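Local structure of diaminopropionate ammonia-lyase (Escherichia coli, 4D9N) at residues 233-238 / 293-298; 255-260 / 304-309. The protein catalyses the pyridoxal-phosphate-dependent alpha,beta-elimination of both L- and D-2,3-diaminopropionate, yielding pyruvate and ammonia. All coordinates share one frame; numbering follows the deposited sequence.

Contact 1 of 2, residues 233-238 / 293-298; sequences VGAMAG and EPNPLG
Asn295 swings its CG away from its own backbone N (chi1 -166°), and this sets the amide against Val233 and Ala235. Val233 answers with CG2 tucked between its backbone N and carbonyl carbon, where this methyl meets Asn295 CB at 3.9 Å. The amide nitrogen, ND2 of Asn295, lies 3.7 Å from the methyl CB of Ala235, a packing contact at the first turn of the helix that starts there. The other branch of Val233, CG1, faces the other way along the second segment, toward the carbonyl oxygen of Glu293.

One hydrogen bond joins the backbones: Asn295 N donates to Val233 O at 2.8 Å, almost straight at 173°. The donor is tilted 31° from the carbonyl plane. The same Asn295 caps helix 296-305, its OD1 taking a weak bond from Leu297 N at 3.3 Å and a further weak one from Ala191 N, so the cap residue is held through both backbone and side chain.

Beyond it the two helices come together on glycines. Gly298 CA lies 3.4 Å from Gly234 O in a CA-H...O contact, and Gly238 CA is 4.2 Å from Gly298 CA. This close approach of the two backbones rests on the glycines at 238 and 298, while Gly234 adopts a positive phi. Gly234 O also accepts from Gly238 N, closing the first helical turn.

The 233-238 segment also binds the cofactor phosphate: Gly234 N and Met236 N bond to phosphate oxygens of the pyridoxal-lysine at position 77, and Val233 N does so weakly. This is the glycine-rich phosphate-binding loop of the fold-type II pyridoxal-phosphate enzymes, ending at a helix N-terminus.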
# COMPACT_ATOMS: atom_id res chain seq x y z
N VAL A 233 3.61 -18.31 21.41
CA VAL A 233 4.07 -19.13 22.54
C VAL A 233 5.59 -19.02 22.73
O VAL A 233 6.10 -19.25 23.82
CB VAL A 233 3.67 -20.63 22.42
CG1 VAL A 233 2.15 -20.79 22.47
CG2 VAL A 233 4.26 -21.28 21.17
N GLY A 234 6.29 -18.65 21.66
CA GLY A 234 7.74 -18.45 21.70
C GLY A 234 8.53 -19.54 20.99
O GLY A 234 9.75 -19.62 21.16
N ALA A 235 7.85 -20.36 20.20
CA ALA A 235 8.49 -21.44 19.45
C ALA A 235 9.41 -20.91 18.35
O ALA A 235 10.57 -21.33 18.25
CB ALA A 235 7.46 -22.40 18.88
N MET A 236 8.91 -19.99 17.54
CA MET A 236 9.70 -19.38 16.47
C MET A 236 10.82 -18.50 17.03
O MET A 236 11.96 -18.63 16.62
CB MET A 236 8.81 -18.59 15.50
CG MET A 236 9.56 -17.88 14.38
SD MET A 236 10.07 -16.21 14.81
CE MET A 236 11.05 -15.76 13.39
N ALA A 237 10.48 -17.62 17.96
CA ALA A 237 11.47 -16.74 18.59
C ALA A 237 12.61 -17.53 19.22
O ALA A 237 13.78 -17.20 19.03
CB ALA A 237 10.80 -15.83 19.61
N GLY A 238 12.27 -18.59 19.96
CA GLY A 238 13.25 -19.47 20.57
C GLY A 238 14.19 -20.10 19.56
O GLY A 238 15.42 -19.99 19.69
N GLU A 293 -0.21 -19.86 27.50
CA GLU A 293 0.94 -20.14 28.36
C GLU A 293 2.20 -20.34 27.50
O GLU A 293 2.14 -21.02 26.47
CB GLU A 293 0.68 -21.37 29.24
CG GLU A 293 1.03 -21.14 30.70
CD GLU A 293 0.78 -22.34 31.58
OE1 GLU A 293 0.00 -22.21 32.56
OE2 GLU A 293 1.35 -23.42 31.31
N PRO A 294 3.34 -19.74 27.91
CA PRO A 294 4.56 -19.76 27.11
C PRO A 294 5.11 -21.16 26.85
O PRO A 294 4.91 -22.07 27.66
CB PRO A 294 5.57 -18.96 27.96
CG PRO A 294 4.74 -18.17 28.90
CD PRO A 294 3.53 -19.01 29.18
N ASN A 295 5.80 -21.31 25.73
CA ASN A 295 6.48 -22.54 25.36
C ASN A 295 7.78 -22.68 26.16
O ASN A 295 8.70 -21.89 25.97
CB ASN A 295 6.77 -22.53 23.86
CG ASN A 295 7.17 -23.88 23.31
OD1 ASN A 295 7.82 -24.68 23.98
ND2 ASN A 295 6.80 -24.13 22.06
N PRO A 296 7.86 -23.69 27.06
CA PRO A 296 9.01 -23.90 27.95
C PRO A 296 10.35 -23.96 27.22
O PRO A 296 11.33 -23.37 27.70
CB PRO A 296 8.70 -25.25 28.60
CG PRO A 296 7.22 -25.35 28.56
CD PRO A 296 6.82 -24.72 27.26
N LEU A 297 10.40 -24.66 26.09
CA LEU A 297 11.62 -24.79 25.30
C LEU A 297 12.03 -23.45 24.68
O LEU A 297 13.22 -23.13 24.61
CB LEU A 297 11.46 -25.84 24.19
CG LEU A 297 11.07 -27.28 24.54
CD1 LEU A 297 10.63 -28.02 23.28
CD2 LEU A 297 12.20 -28.03 25.23
N GLY A 298 11.03 -22.68 24.24
CA GLY A 298 11.25 -21.34 23.72
C GLY A 298 11.59 -20.36 24.83
O GLY A 298 12.49 -19.53 24.69

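Contact 2 of 2, residues 255-260 / 304-309; sequences SIIVEP and NCATQF
Ser255 O draws two backbone donors from the facing segment: Gln308 N at 3.1 Å and, weakly, Thr307 N at 3.2 Å. The Gln308 bond runs close to the direction of the carbonyl, with a C=O...N angle of 169°. Thr307 N is also bound by Ser255 OG at 3.1 Å, so one N-H is shared between the carbonyl and the hydroxyl of a single serine. In return Ser255 N donates to Thr307 OG1 at 2.8 Å, which Thr307 reaches by turning OG1 back beside its own backbone N (chi1 -38°).

From here the segments run as parallel strands, with Ile257 N bonded to Gln308 O at 3.0 Å. Ile256 and Gln308 lie side by side on one face of the sheet, CG1 of Ile256 alongside the amide end. That amide is held from outside the pair, its NE2 by Lys362 O and Asp12, its OE1 by His254. The opposite face carries Ile257 and Phe309: Ile257 CB meets the ring at its edge, 4.1 Å from CD2 of Phe309, while Ile257 CD1 reaches back to Ala306 CB at 3.7 Å.

Where the chain leaves helix 296-305 and enters the sheet, the backbone N-H groups of Thr307 and Gln308 are thus satisfied by one serine, through its carbonyl and hydroxyl; apolar packing follows on the Ile257 and Phe309 face.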
# COMPACT_ATOMS: atom_id res chain seq x y z
N SER A 255 18.26 -8.19 20.87
CA SER A 255 17.05 -8.92 20.48
C SER A 255 15.81 -8.41 21.19
O SER A 255 15.82 -8.18 22.40
CB SER A 255 17.23 -10.42 20.73
OG SER A 255 17.58 -10.69 22.07
N ILE A 256 14.74 -8.23 20.42
CA ILE A 256 13.49 -7.70 20.96
C ILE A 256 12.32 -8.63 20.63
O ILE A 256 12.09 -8.97 19.46
CB ILE A 256 13.19 -6.27 20.43
CG1 ILE A 256 14.37 -5.33 20.71
CG2 ILE A 256 11.92 -5.73 21.06
CD1 ILE A 256 14.46 -4.14 19.77
N ILE A 257 11.60 -9.04 21.66
CA ILE A 257 10.44 -9.92 21.50
C ILE A 257 9.16 -9.10 21.58
O ILE A 257 8.93 -8.37 22.54
CB ILE A 257 10.47 -11.10 22.50
CG1 ILE A 257 11.40 -12.21 22.00
CG2 ILE A 257 9.08 -11.69 22.70
CD1 ILE A 257 12.88 -11.91 22.12
N VAL A 258 8.33 -9.23 20.54
CA VAL A 258 7.15 -8.38 20.36
C VAL A 258 5.86 -9.18 20.54
O VAL A 258 5.68 -10.23 19.91
CB VAL A 258 7.17 -7.70 18.97
CG1 VAL A 258 5.91 -6.89 18.74
CG2 VAL A 258 8.41 -6.84 18.81
N GLU A 259 4.98 -8.68 21.40
CA GLU A 259 3.69 -9.32 21.68
C GLU A 259 2.55 -8.31 21.77
O GLU A 259 2.75 -7.19 22.23
CB GLU A 259 3.76 -10.11 22.99
CG GLU A 259 4.53 -11.42 22.90
CD GLU A 259 4.52 -12.18 24.21
OE1 GLU A 259 4.16 -13.38 24.19
OE2 GLU A 259 4.87 -11.59 25.26
N PRO A 260 1.34 -8.71 21.33
CA PRO A 260 0.13 -7.92 21.59
C PRO A 260 -0.21 -7.93 23.07
O PRO A 260 -0.03 -8.96 23.74
CB PRO A 260 -0.95 -8.65 20.78
CG PRO A 260 -0.44 -10.04 20.61
CD PRO A 260 1.05 -9.90 20.51
N ASN A 304 17.13 -16.55 28.71
CA ASN A 304 18.59 -16.53 28.72
C ASN A 304 19.21 -15.47 27.81
O ASN A 304 20.22 -14.87 28.18
CB ASN A 304 19.15 -17.91 28.36
CG ASN A 304 18.96 -18.93 29.47
OD1 ASN A 304 18.44 -18.61 30.54
ND2 ASN A 304 19.40 -20.16 29.22
N CYS A 305 18.61 -15.25 26.64
CA CYS A 305 19.28 -14.50 25.56
C CYS A 305 18.52 -13.30 24.99
O CYS A 305 19.09 -12.53 24.20
CB CYS A 305 19.68 -15.45 24.44
SG CYS A 305 20.86 -16.73 24.94
N ALA A 306 17.26 -13.13 25.37
CA ALA A 306 16.49 -11.96 24.93
C ALA A 306 16.93 -10.71 25.68
O ALA A 306 17.13 -10.73 26.89
CB ALA A 306 14.99 -12.19 25.11
N THR A 307 17.10 -9.61 24.94
CA THR A 307 17.52 -8.34 25.51
C THR A 307 16.31 -7.62 26.12
O THR A 307 16.35 -7.19 27.28
CB THR A 307 18.21 -7.44 24.47
OG1 THR A 307 19.01 -8.24 23.60
CG2 THR A 307 19.08 -6.39 25.15
N GLN A 308 15.25 -7.49 25.33
CA GLN A 308 14.04 -6.77 25.75
C GLN A 308 12.74 -7.45 25.32
O GLN A 308 12.70 -8.14 24.30
CB GLN A 308 14.08 -5.33 25.23
CG GLN A 308 15.09 -4.43 25.94
CD GLN A 308 15.32 -3.11 25.24
OE1 GLN A 308 15.15 -3.00 24.02
NE2 GLN A 308 15.73 -2.10 26.00
N PHE A 309 11.69 -7.25 26.11
CA PHE A 309 10.34 -7.70 25.77
C PHE A 309 9.43 -6.51 25.53
O PHE A 309 9.47 -5.53 26.29
CB PHE A 309 9.75 -8.57 26.88
CG PHE A 309 10.63 -9.70 27.33
CD1 PHE A 309 11.25 -9.65 28.58
CD2 PHE A 309 10.82 -10.82 26.53
CE1 PHE A 309 12.06 -10.70 29.00
CE2 PHE A 309 11.63 -11.87 26.95
CZ PHE A 309 12.25 -11.80 28.19

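Overall arrangement
The centres of contacts 1 and 2 lie 12 Å apart, and their nearest atoms come to about 4 Å without touching. Along the chain the segments alternate: 233-238, 255-260, 293-298, 304-309. Helix 235-248 leads into strand 254-260, and later helix 296-305, which starts in contact 1 and ends in contact 2, leads into strand 308-312. Both strands belong to the larger mixed sheet, where strand 254-260 sits between 226-230 and 308-312. The two helix-strand units therefore touch at the helix starts and again where the strands begin, with the cofactor phosphate and bound D-serine near contact 1 and contact 2 away from the annotated sites.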